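Local coordinates for protein chitinase (Paenibacillus sp. FPU-7, PDB 5GZT) that probably hydrolyses the beta-1,4 linkages between N-acetylglucosamine units inside chitin and chitodextrin chains, as an endo-acting chitinase, at residues Gly403-Trp408 and Glu452-Ala457; Leu476-Leu481 and Lys526-Gly531; Phe1021-Trp1026 and Thr1086-Asp1091; Tyr1064-Asp1069 and Asp1092-Lys1097. All coordinates share one frame; numbering follows the deposited sequence.

Contact 1: residues Gly403-Trp408 and Glu452-Ala457; sequences GIDLDW and ELAIAA
Gly403-Asp407 and Glu452-Ala456 pair as parallel neighbours, the fourth and fifth strands of the first family 18 (beta/alpha)8 barrel. Their axes come within 4.4 Å, and four main-chain bonds zip them: Ile404 N to Glu452 O, Ala454 N to Ile404 O, Leu406 N to Ala454 O and Ala456 N to Leu406 O (3.0 Å). Ile404, Leu406, Leu453 and Ile455 point outward, Ile404 and Ile455 reaching helix 425-447, with Ile404 CB 4.1 Å from Leu453 CD1; Asp405, Glu452 and Ala454 point into the barrel. The Asp405 carboxylate stands anti to its backbone N (chi1 163°), which brings OD1 to 3.1 Å from Ile455 C, while OD2 bonds to Ser366 on the third strand. An alanine at Asp405 would probably leave the Ser366 hydroxyl without this mate and open a gap against the Ile455 backbone. Asp407 OD1 takes a weak bond from Ala456 N (3.3 Å) and its OD2 meets Tyr282. The run GIDLDW belongs to the DXXDXDXE signature of family 18, whose glutamate is the acid of the family. A greasy outer face thus backs Asp405 and Asp407, buried and tied to other strands, consistent with the acidic cluster at the catalytic end of family 18 barrels.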
# COMPACT_ATOMS: atom_id res chain seq x y z
N GLY B 403 -1.64 8.08 -11.05
CA GLY B 403 -2.19 9.13 -10.20
C GLY B 403 -1.12 10.01 -9.62
O GLY B 403 0.04 9.87 -9.96
N ILE B 404 -1.53 10.93 -8.75
CA ILE B 404 -0.66 11.97 -8.24
C ILE B 404 -0.89 12.04 -6.74
O ILE B 404 -2.07 12.07 -6.26
CB ILE B 404 -1.06 13.37 -8.78
CG1 ILE B 404 -0.87 13.47 -10.31
CG2 ILE B 404 -0.27 14.51 -8.17
CD1 ILE B 404 -1.51 14.74 -10.90
N ASP B 405 0.20 12.19 -6.01
CA ASP B 405 0.17 12.42 -4.56
C ASP B 405 0.95 13.69 -4.23
O ASP B 405 2.01 13.88 -4.74
CB ASP B 405 0.72 11.14 -3.81
CG ASP B 405 1.09 11.44 -2.38
OD1 ASP B 405 0.16 11.53 -1.57
OD2 ASP B 405 2.29 11.68 -2.11
N LEU B 406 0.47 14.55 -3.35
CA LEU B 406 1.27 15.71 -2.95
C LEU B 406 1.72 15.56 -1.54
O LEU B 406 0.89 15.27 -0.66
CB LEU B 406 0.49 16.99 -2.99
CG LEU B 406 -0.21 17.43 -4.32
CD1 LEU B 406 -0.66 18.86 -4.13
CD2 LEU B 406 0.74 17.30 -5.49
N ASP B 407 3.01 15.84 -1.30
CA ASP B 407 3.61 15.87 0.03
C ASP B 407 4.18 17.22 0.27
O ASP B 407 5.45 17.43 0.19
CB ASP B 407 4.72 14.76 0.23
CG ASP B 407 4.20 13.36 -0.02
OD1 ASP B 407 2.97 13.24 -0.35
OD2 ASP B 407 5.00 12.36 0.10
N TRP B 408 3.30 18.17 0.61
CA TRP B 408 3.79 19.49 0.97
C TRP B 408 4.06 19.56 2.43
O TRP B 408 3.17 19.35 3.31
CB TRP B 408 2.77 20.52 0.49
CG TRP B 408 2.88 22.01 0.77
CD1 TRP B 408 3.75 22.70 1.56
CD2 TRP B 408 1.96 22.97 0.25
NE1 TRP B 408 3.42 24.04 1.55
CE2 TRP B 408 2.30 24.22 0.79
CE3 TRP B 408 0.85 22.88 -0.63
CZ2 TRP B 408 1.61 25.39 0.47
CZ3 TRP B 408 0.12 24.07 -0.91
CH2 TRP B 408 0.53 25.29 -0.37
N GLU B 452 -6.08 8.44 -9.27
CA GLU B 452 -6.09 8.74 -7.84
C GLU B 452 -5.48 10.09 -7.54
O GLU B 452 -4.57 10.53 -8.21
CB GLU B 452 -5.31 7.66 -7.06
CG GLU B 452 -5.94 6.29 -6.94
CD GLU B 452 -5.27 5.41 -5.84
OE1 GLU B 452 -4.10 5.69 -5.49
OE2 GLU B 452 -5.89 4.42 -5.33
N LEU B 453 -5.99 10.76 -6.54
CA LEU B 453 -5.36 11.94 -5.99
C LEU B 453 -5.26 11.75 -4.47
O LEU B 453 -6.25 11.40 -3.80
CB LEU B 453 -6.17 13.18 -6.25
CG LEU B 453 -5.53 14.47 -5.78
CD1 LEU B 453 -4.27 14.81 -6.58
CD2 LEU B 453 -6.53 15.58 -5.87
N ALA B 454 -4.07 11.99 -3.93
CA ALA B 454 -3.78 11.71 -2.51
C ALA B 454 -2.78 12.69 -2.00
O ALA B 454 -2.12 13.37 -2.79
CB ALA B 454 -3.29 10.25 -2.33
N ILE B 455 -2.71 12.82 -0.69
CA ILE B 455 -1.66 13.57 -0.06
C ILE B 455 -0.98 12.78 1.04
O ILE B 455 -1.57 11.81 1.56
CB ILE B 455 -2.17 14.90 0.55
CG1 ILE B 455 -3.09 14.68 1.75
CG2 ILE B 455 -2.82 15.72 -0.56
CD1 ILE B 455 -3.43 15.96 2.49
N ALA B 456 0.22 13.21 1.39
CA ALA B 456 0.84 12.91 2.70
C ALA B 456 0.65 14.07 3.64
O ALA B 456 0.90 15.23 3.30
CB ALA B 456 2.33 12.57 2.57
N ALA B 457 0.22 13.75 4.87
CA ALA B 457 -0.12 14.75 5.87
C ALA B 457 0.66 14.60 7.17
O ALA B 457 0.98 13.49 7.59
CB ALA B 457 -1.59 14.58 6.17
O HOH W 1 0.82 17.90 2.98

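Contact 2: residues Leu476-Leu481 and Lys526-Gly531; sequences LDYINL and KLMVGG. With FMT (formic acid), chain G.
Lys526 reaches along the 476-481 segment with its chain extended beyond CG, and the tip meets oxygens. Its NZ donates to Leu476 O at 3.1 Å, nearly along the C=O axis, to Thr473 O, and to FMT O2 at 2.8 Å, a formic acid probably left from the crystallisation liquor. An alanine in place of Lys526 would probably leave the Leu476 and Thr473 carbonyls without their shared donor and free that loop to move. Main-chain bonds form the second group: Ile479 N to Lys526 O (2.7 Å, angle at H 172°), Met528 N to Ile479 O (2.8 Å) and Leu481 N to Met528 O. This is the parallel ladder of strands 478-481 and 527-532, the sixth and seventh of the first family 18 TIM barrel. Apolar contacts fall on both faces of it. On the outer face, Leu481 CD1 touches Leu527 CD2 at 3.9 Å beneath helix 510-519. On the inner face the Tyr478 ring, with CG between the backbone N and the carbonyl carbon (chi1 48°), is set with its CD2 beside Met528 CG at 3.7 Å. The methionine chain bends at chi2 and chi3, and its SD lies 5.2 Å from the ring centroid, an oblique Met-aromatic contact; the Tyr478 hydroxyl is bonded to Tyr305 and Glu452. Gly530 lies close against Leu481 O, where a CB would collide.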
# COMPACT_ATOMS: atom_id res chain seq x y z
N LEU B 476 -9.87 13.87 -2.31
CA LEU B 476 -8.76 12.89 -2.10
C LEU B 476 -9.24 11.45 -2.04
O LEU B 476 -10.16 11.18 -1.36
CB LEU B 476 -8.02 13.27 -0.80
CG LEU B 476 -7.51 14.70 -0.77
CD1 LEU B 476 -6.95 15.09 0.58
CD2 LEU B 476 -6.48 14.97 -1.85
N ASP B 477 -8.64 10.52 -2.75
CA ASP B 477 -8.91 9.10 -2.46
C ASP B 477 -8.52 8.65 -1.02
O ASP B 477 -9.17 7.74 -0.41
CB ASP B 477 -8.20 8.20 -3.47
CG ASP B 477 -8.75 8.37 -4.90
OD1 ASP B 477 -8.38 9.41 -5.49
OD2 ASP B 477 -9.46 7.44 -5.39
N TYR B 478 -7.44 9.23 -0.51
CA TYR B 478 -6.99 8.99 0.88
C TYR B 478 -5.95 9.98 1.30
O TYR B 478 -5.33 10.69 0.47
CB TYR B 478 -6.49 7.55 1.02
CG TYR B 478 -5.54 7.14 -0.06
CD1 TYR B 478 -6.00 6.69 -1.26
CD2 TYR B 478 -4.14 7.16 0.14
CE1 TYR B 478 -5.14 6.32 -2.28
CE2 TYR B 478 -3.26 6.75 -0.87
CZ TYR B 478 -3.75 6.36 -2.09
OH TYR B 478 -2.91 5.94 -3.10
N ILE B 479 -5.81 10.08 2.62
CA ILE B 479 -4.73 10.79 3.25
C ILE B 479 -3.72 9.74 3.80
O ILE B 479 -4.07 8.84 4.59
CB ILE B 479 -5.23 11.70 4.36
CG1 ILE B 479 -6.20 12.76 3.77
CG2 ILE B 479 -4.07 12.40 5.03
CD1 ILE B 479 -6.89 13.58 4.82
N ASN B 480 -2.48 9.87 3.34
CA ASN B 480 -1.31 9.14 3.91
C ASN B 480 -0.75 9.80 5.16
O ASN B 480 -0.07 10.83 5.06
CB ASN B 480 -0.23 9.06 2.87
CG ASN B 480 -0.68 8.38 1.63
OD1 ASN B 480 -0.77 9.01 0.58
ND2 ASN B 480 -0.94 7.09 1.71
N LEU B 481 -1.03 9.24 6.33
CA LEU B 481 -0.62 9.88 7.57
C LEU B 481 0.82 9.57 7.93
O LEU B 481 1.19 8.41 8.08
CB LEU B 481 -1.50 9.48 8.73
CG LEU B 481 -2.99 9.78 8.71
CD1 LEU B 481 -3.67 9.01 9.87
CD2 LEU B 481 -3.15 11.30 8.87
N LYS B 526 -10.53 6.68 4.52
CA LYS B 526 -9.62 7.50 3.74
C LYS B 526 -8.31 7.76 4.54
O LYS B 526 -7.53 8.72 4.21
CB LYS B 526 -10.31 8.85 3.40
CG LYS B 526 -11.38 8.75 2.31
CD LYS B 526 -11.89 10.11 1.84
CE LYS B 526 -12.56 9.93 0.45
NZ LYS B 526 -12.93 11.27 -0.08
N LEU B 527 -8.08 6.99 5.62
CA LEU B 527 -6.87 7.21 6.43
C LEU B 527 -5.91 6.06 6.28
O LEU B 527 -6.25 4.91 6.67
CB LEU B 527 -7.21 7.36 7.89
CG LEU B 527 -7.90 8.69 8.22
CD1 LEU B 527 -8.27 8.58 9.68
CD2 LEU B 527 -7.02 9.90 8.00
N MET B 528 -4.72 6.36 5.76
CA MET B 528 -3.65 5.35 5.71
C MET B 528 -2.74 5.65 6.91
O MET B 528 -2.34 6.81 7.21
CB MET B 528 -2.84 5.44 4.45
CG MET B 528 -3.55 5.11 3.18
SD MET B 528 -3.75 3.41 2.81
CE MET B 528 -2.08 2.91 2.38
N VAL B 529 -2.40 4.57 7.57
CA VAL B 529 -1.51 4.66 8.71
C VAL B 529 -0.07 4.54 8.22
O VAL B 529 0.24 3.62 7.44
CB VAL B 529 -1.86 3.54 9.68
CG1 VAL B 529 -0.74 3.28 10.70
CG2 VAL B 529 -3.19 3.90 10.35
N GLY B 530 0.81 5.39 8.74
CA GLY B 530 2.24 5.36 8.36
C GLY B 530 3.16 4.51 9.29
O GLY B 530 3.01 4.47 10.52
N GLY B 531 4.11 3.83 8.66
CA GLY B 531 5.18 3.13 9.35
C GLY B 531 6.51 3.52 8.72
O GLY B 531 6.55 4.11 7.63
C FMT G . -13.26 10.90 -3.60
O1 FMT G . -13.03 12.02 -4.10
O2 FMT G . -14.11 10.71 -2.56

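Contact 3: residues Phe1021-Trp1026 and Thr1086-Asp1091; sequences FYARGW and TFITYD
Ala1023, Gly1025 and Trp1026 pack closely against strand 1086-1089, whereas the end of Arg1024 swings off toward the more open side. The antiparallel ladder is regular: Arg1024 and Thr1089 exchange two main-chain bonds, Thr1089 N to Arg1024 O being nearly straight (2.9 Å, 178° at H), and Trp1026 and Phe1087 exchange two more. Between them Gly1025 faces Ile1088 in a non-hydrogen-bonded pair, its CA 4.1 Å from Ile1088 CD1; any CB there would strike that methyl. On the same face Ala1023 CB rests on Ile1088 CG2 at 3.6 Å and on Tyr1090 CB at 3.7 Å. The other face carries Trp1026, Phe1087 and Thr1089. The two aromatic side chains lie alongside, pointing the same way, and meet rim to rim with planes at 46°: Phe1087 CD1 comes in at the indole edge, 3.7 Å from Trp1026 CE3. Thr1089 adds its methyl, CG2, 3.7 Å from Trp1026 CZ3; its hydroxyl, anti to the backbone N (chi1 166°), accepts from Gln983 N. Arg1024 starts on this same face but makes its looser part: partly exposed, its extended chain leads away from the strand and forms a salt bridge with Asp971, which Tyr1022 OH also bonds. Asp971 ends an MXYD motif, a family 18 signature. A small antiparallel sheet inserted between the seventh and eighth barrel strands, here 1015-1020 and 1110-1114, is consistent with the chitinase insertion domain of many family 18 enzymes.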
# COMPACT_ATOMS: atom_id res chain seq x y z
N PHE B 1021 27.01 -31.29 -12.53
CA PHE B 1021 28.30 -31.07 -13.21
C PHE B 1021 28.11 -30.74 -14.72
O PHE B 1021 28.95 -31.08 -15.56
CB PHE B 1021 29.18 -32.27 -13.06
CG PHE B 1021 29.77 -32.46 -11.67
CD1 PHE B 1021 29.37 -31.72 -10.55
CD2 PHE B 1021 30.72 -33.44 -11.49
CE1 PHE B 1021 29.91 -32.00 -9.30
CE2 PHE B 1021 31.29 -33.68 -10.24
CZ PHE B 1021 30.89 -32.94 -9.16
N TYR B 1022 26.98 -30.15 -15.06
CA TYR B 1022 26.69 -29.76 -16.43
C TYR B 1022 25.93 -28.47 -16.37
O TYR B 1022 25.29 -28.14 -15.33
CB TYR B 1022 25.85 -30.81 -17.20
CG TYR B 1022 24.48 -31.12 -16.57
CD1 TYR B 1022 24.34 -32.10 -15.54
CD2 TYR B 1022 23.35 -30.45 -16.98
CE1 TYR B 1022 23.11 -32.37 -14.95
CE2 TYR B 1022 22.11 -30.72 -16.38
CZ TYR B 1022 22.00 -31.67 -15.37
OH TYR B 1022 20.75 -31.89 -14.83
N ALA B 1023 25.88 -27.80 -17.52
CA ALA B 1023 25.17 -26.53 -17.67
C ALA B 1023 23.91 -26.59 -18.46
O ALA B 1023 23.62 -27.53 -19.18
CB ALA B 1023 26.10 -25.53 -18.31
N ARG B 1024 23.14 -25.52 -18.33
CA ARG B 1024 22.04 -25.20 -19.26
C ARG B 1024 22.23 -23.76 -19.68
O ARG B 1024 23.10 -23.08 -19.17
CB ARG B 1024 20.67 -25.42 -18.63
CG ARG B 1024 20.39 -26.91 -18.38
CD ARG B 1024 19.00 -27.11 -17.77
NE ARG B 1024 18.81 -28.53 -17.51
CZ ARG B 1024 18.55 -29.46 -18.45
NH1 ARG B 1024 18.33 -29.14 -19.72
NH2 ARG B 1024 18.47 -30.73 -18.10
N GLY B 1025 21.50 -23.31 -20.68
CA GLY B 1025 21.82 -22.00 -21.28
C GLY B 1025 20.82 -21.55 -22.34
O GLY B 1025 19.88 -22.28 -22.62
N TRP B 1026 20.98 -20.31 -22.84
CA TRP B 1026 20.11 -19.76 -23.87
C TRP B 1026 20.97 -18.97 -24.87
O TRP B 1026 22.01 -18.43 -24.50
CB TRP B 1026 19.02 -18.83 -23.31
CG TRP B 1026 18.02 -19.44 -22.45
CD1 TRP B 1026 16.75 -19.86 -22.77
CD2 TRP B 1026 18.20 -19.72 -21.07
NE1 TRP B 1026 16.14 -20.40 -21.65
CE2 TRP B 1026 17.02 -20.34 -20.60
CE3 TRP B 1026 19.28 -19.55 -20.20
CZ2 TRP B 1026 16.88 -20.77 -19.29
CZ3 TRP B 1026 19.14 -19.98 -18.89
CH2 TRP B 1026 17.94 -20.57 -18.45
N THR B 1086 24.96 -15.34 -25.71
CA THR B 1086 24.81 -16.67 -25.03
C THR B 1086 25.07 -16.59 -23.48
O THR B 1086 26.09 -16.08 -23.02
CB THR B 1086 25.69 -17.74 -25.72
OG1 THR B 1086 25.15 -17.94 -27.03
CG2 THR B 1086 25.67 -19.09 -24.99
N PHE B 1087 24.06 -17.06 -22.73
CA PHE B 1087 24.03 -17.04 -21.27
C PHE B 1087 24.05 -18.48 -20.81
O PHE B 1087 23.20 -19.25 -21.23
CB PHE B 1087 22.72 -16.40 -20.80
CG PHE B 1087 22.54 -16.39 -19.31
CD1 PHE B 1087 21.90 -17.47 -18.66
CD2 PHE B 1087 22.97 -15.32 -18.56
CE1 PHE B 1087 21.74 -17.47 -17.27
CE2 PHE B 1087 22.80 -15.31 -17.17
CZ PHE B 1087 22.19 -16.39 -16.52
N ILE B 1088 24.96 -18.79 -19.89
CA ILE B 1088 25.14 -20.17 -19.37
C ILE B 1088 24.93 -20.19 -17.83
O ILE B 1088 25.50 -19.37 -17.15
CB ILE B 1088 26.56 -20.69 -19.69
CG1 ILE B 1088 26.82 -20.72 -21.19
CG2 ILE B 1088 26.80 -22.10 -19.15
CD1 ILE B 1088 25.83 -21.54 -22.03
N THR B 1089 24.21 -21.17 -17.32
CA THR B 1089 23.95 -21.34 -15.88
C THR B 1089 24.37 -22.72 -15.48
O THR B 1089 24.01 -23.72 -16.14
CB THR B 1089 22.49 -21.07 -15.55
OG1 THR B 1089 22.19 -21.53 -14.23
CG2 THR B 1089 21.52 -21.66 -16.60
N TYR B 1090 25.20 -22.77 -14.45
CA TYR B 1090 25.91 -23.99 -14.10
C TYR B 1090 26.30 -23.98 -12.63
O TYR B 1090 26.09 -22.91 -11.97
CB TYR B 1090 27.14 -24.17 -15.03
CG TYR B 1090 28.23 -23.15 -14.88
CD1 TYR B 1090 28.05 -21.81 -15.29
CD2 TYR B 1090 29.44 -23.49 -14.35
CE1 TYR B 1090 29.05 -20.86 -15.12
CE2 TYR B 1090 30.48 -22.55 -14.22
CZ TYR B 1090 30.29 -21.24 -14.60
OH TYR B 1090 31.33 -20.33 -14.40
N ASP B 1091 26.85 -25.10 -12.11
CA ASP B 1091 27.53 -25.12 -10.81
C ASP B 1091 29.00 -25.09 -11.03
O ASP B 1091 29.46 -25.81 -11.88
CB ASP B 1091 27.26 -26.42 -9.95
CG ASP B 1091 26.03 -26.31 -9.04
OD1 ASP B 1091 25.81 -25.20 -8.47
OD2 ASP B 1091 25.22 -27.30 -9.01

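Contact 4: residues Tyr1064-Asp1069 and Asp1092-Lys1097; sequences YTRYWD and DEESLK
Arg1066 and Asp1092 meet almost edge to edge in one plane, the centre of a salt-bridge network that ties edge strand 1065-1069 to the capped start of helix 1093-1106. The arginine chain, with CG anti to the backbone N (chi1 177°), runs extended from CG to NE and presents the side of its guanidinium. The Asp1092 carboxylate lies 10° from that plane, and a single oxygen, OD2, takes both donors: NE at 2.9 Å, almost head-on to OD2, and NH2 at 2.8 Å on the syn lone pair. Arg1066 NH2 also reaches Glu1094 OE1 at 3.0 Å, which answers with its anti lone pair from somewhat out of the guanidinium plane. The Glu1094 carboxylate in turn is stacked on one face of the Trp1068 ring, planes 13° apart, with OE1 3.4 Å from Trp1068 CZ3 and offset toward the rim. The indole therefore forms a flat floor for the acid, while its own NE1 is held by Asn1070. One guanidinium shared by two acids would only partly offset their charge, and the helix start would probably help to stabilise Asp1092. Asp1092 is the N-cap and forms a capping box with Ser1095: Ser1095 N gives to Asp1092 OD1 at 2.9 Å, and Asp1092 N gives to Ser1095 OG, a hydroxyl also bonded to Asp1091 OD1, so the Asp1092 carboxylate serves strand and helix with different oxygens. Over the same indole face as Glu1094 OE1 sits a water that donates to that oxygen and accepts from Arg1066 NH1 at 3.2 Å.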
# COMPACT_ATOMS: atom_id res chain seq x y z
N TYR B 1064 33.60 -15.77 -23.20
CA TYR B 1064 32.61 -15.88 -22.14
C TYR B 1064 33.29 -15.24 -20.96
O TYR B 1064 34.45 -15.57 -20.63
CB TYR B 1064 32.22 -17.37 -21.84
CG TYR B 1064 31.28 -17.92 -22.88
CD1 TYR B 1064 29.90 -17.73 -22.76
CD2 TYR B 1064 31.76 -18.59 -24.02
CE1 TYR B 1064 29.00 -18.19 -23.74
CE2 TYR B 1064 30.87 -19.09 -24.98
CZ TYR B 1064 29.51 -18.87 -24.86
OH TYR B 1064 28.65 -19.31 -25.87
N THR B 1065 32.53 -14.38 -20.30
CA THR B 1065 32.93 -13.87 -18.98
C THR B 1065 32.06 -14.51 -17.87
O THR B 1065 30.82 -14.67 -18.03
CB THR B 1065 32.81 -12.33 -18.92
OG1 THR B 1065 33.40 -11.77 -20.12
CG2 THR B 1065 33.47 -11.77 -17.67
N ARG B 1066 32.74 -14.84 -16.77
CA ARG B 1066 32.14 -15.45 -15.58
C ARG B 1066 31.61 -14.33 -14.71
O ARG B 1066 32.35 -13.47 -14.34
CB ARG B 1066 33.14 -16.28 -14.79
CG ARG B 1066 32.50 -16.85 -13.49
CD ARG B 1066 33.47 -17.67 -12.67
NE ARG B 1066 32.89 -18.28 -11.46
CZ ARG B 1066 32.65 -17.65 -10.30
NH1 ARG B 1066 32.81 -16.32 -10.14
NH2 ARG B 1066 32.18 -18.35 -9.25
N TYR B 1067 30.33 -14.35 -14.41
CA TYR B 1067 29.70 -13.47 -13.44
C TYR B 1067 29.19 -14.29 -12.19
O TYR B 1067 29.22 -15.54 -12.20
CB TYR B 1067 28.56 -12.72 -14.12
CG TYR B 1067 29.07 -11.83 -15.27
CD1 TYR B 1067 29.80 -10.63 -15.00
CD2 TYR B 1067 28.91 -12.22 -16.60
CE1 TYR B 1067 30.29 -9.85 -16.06
CE2 TYR B 1067 29.36 -11.43 -17.66
CZ TYR B 1067 30.04 -10.25 -17.38
OH TYR B 1067 30.46 -9.51 -18.43
N TRP B 1068 28.75 -13.56 -11.16
CA TRP B 1068 28.39 -14.13 -9.92
C TRP B 1068 27.16 -13.43 -9.37
O TRP B 1068 27.25 -12.25 -9.10
CB TRP B 1068 29.56 -13.99 -8.98
CG TRP B 1068 29.29 -14.67 -7.61
CD1 TRP B 1068 28.98 -14.04 -6.43
CD2 TRP B 1068 29.23 -16.09 -7.33
NE1 TRP B 1068 28.79 -14.97 -5.43
CE2 TRP B 1068 28.94 -16.23 -5.95
CE3 TRP B 1068 29.46 -17.24 -8.08
CZ2 TRP B 1068 28.88 -17.49 -5.31
CZ3 TRP B 1068 29.36 -18.53 -7.41
CH2 TRP B 1068 29.09 -18.61 -6.05
N ASP B 1069 26.02 -14.12 -9.27
CA ASP B 1069 24.86 -13.61 -8.53
C ASP B 1069 25.03 -13.88 -7.04
O ASP B 1069 24.86 -15.01 -6.53
CB ASP B 1069 23.55 -14.17 -9.07
CG ASP B 1069 22.35 -13.61 -8.38
OD1 ASP B 1069 22.47 -13.09 -7.23
OD2 ASP B 1069 21.24 -13.74 -8.95
N ASP B 1092 29.75 -24.40 -10.17
CA ASP B 1092 31.23 -24.45 -10.19
C ASP B 1092 31.80 -24.71 -8.84
O ASP B 1092 31.04 -25.09 -7.91
CB ASP B 1092 31.84 -23.17 -10.84
CG ASP B 1092 31.78 -21.93 -9.93
OD1 ASP B 1092 31.19 -22.00 -8.81
OD2 ASP B 1092 32.30 -20.88 -10.39
N GLU B 1093 33.11 -24.54 -8.67
CA GLU B 1093 33.68 -24.84 -7.38
C GLU B 1093 33.15 -23.99 -6.24
O GLU B 1093 33.07 -24.46 -5.10
CB GLU B 1093 35.20 -24.75 -7.37
CG GLU B 1093 35.92 -25.77 -8.22
CD GLU B 1093 37.23 -25.18 -8.71
OE1 GLU B 1093 37.16 -24.41 -9.65
OE2 GLU B 1093 38.27 -25.43 -8.12
N GLU B 1094 32.78 -22.75 -6.53
CA GLU B 1094 32.31 -21.85 -5.52
C GLU B 1094 30.87 -22.21 -5.15
O GLU B 1094 30.48 -22.23 -3.97
CB GLU B 1094 32.34 -20.37 -6.03
CG GLU B 1094 32.68 -19.40 -4.89
CD GLU B 1094 32.54 -17.91 -5.19
OE1 GLU B 1094 32.46 -17.54 -6.38
OE2 GLU B 1094 32.40 -17.13 -4.21
N SER B 1095 30.02 -22.39 -6.14
CA SER B 1095 28.64 -22.70 -5.82
C SER B 1095 28.53 -24.07 -5.10
O SER B 1095 27.72 -24.21 -4.21
CB SER B 1095 27.73 -22.64 -7.01
OG SER B 1095 28.01 -23.67 -7.94
N LEU B 1096 29.41 -25.01 -5.41
CA LEU B 1096 29.33 -26.32 -4.76
C LEU B 1096 29.81 -26.24 -3.33
O LEU B 1096 29.27 -26.90 -2.45
CB LEU B 1096 30.10 -27.40 -5.53
CG LEU B 1096 29.44 -27.68 -6.85
CD1 LEU B 1096 30.38 -28.51 -7.74
CD2 LEU B 1096 28.16 -28.46 -6.71
N LYS B 1097 30.79 -25.36 -3.08
CA LYS B 1097 31.18 -25.07 -1.71
C LYS B 1097 30.00 -24.57 -0.95
O LYS B 1097 29.77 -25.03 0.21
CB LYS B 1097 32.30 -24.06 -1.63
CG LYS B 1097 32.62 -23.59 -0.23
CD LYS B 1097 33.95 -22.87 -0.20
CE LYS B 1097 33.81 -21.43 0.19
NZ LYS B 1097 33.20 -20.66 -0.93
O HOH W 2 32.80 -15.24 -7.17

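Contacts 1 and 2 lie in the first family 18 barrel, centres 9 Å apart; strands 452-457 and 478-481 are neighbours, so strands four to seven run on without a break, and Asp477 N probably bonds Leu453 O (2.8 Å). Contacts 3 and 4 belong to the second family 18 unit, some 46 to 48 Å from the first pair between centres. They are 11 Å apart and share the four-stranded antiparallel sheet: contact 3 at one outer strand, contact 4 at the other. Their segments alternate along the chain, and 1086-1091 runs straight into 1092-1097. The four thus sample the barrel wall of one family 18 unit and the inserted sheet of the other.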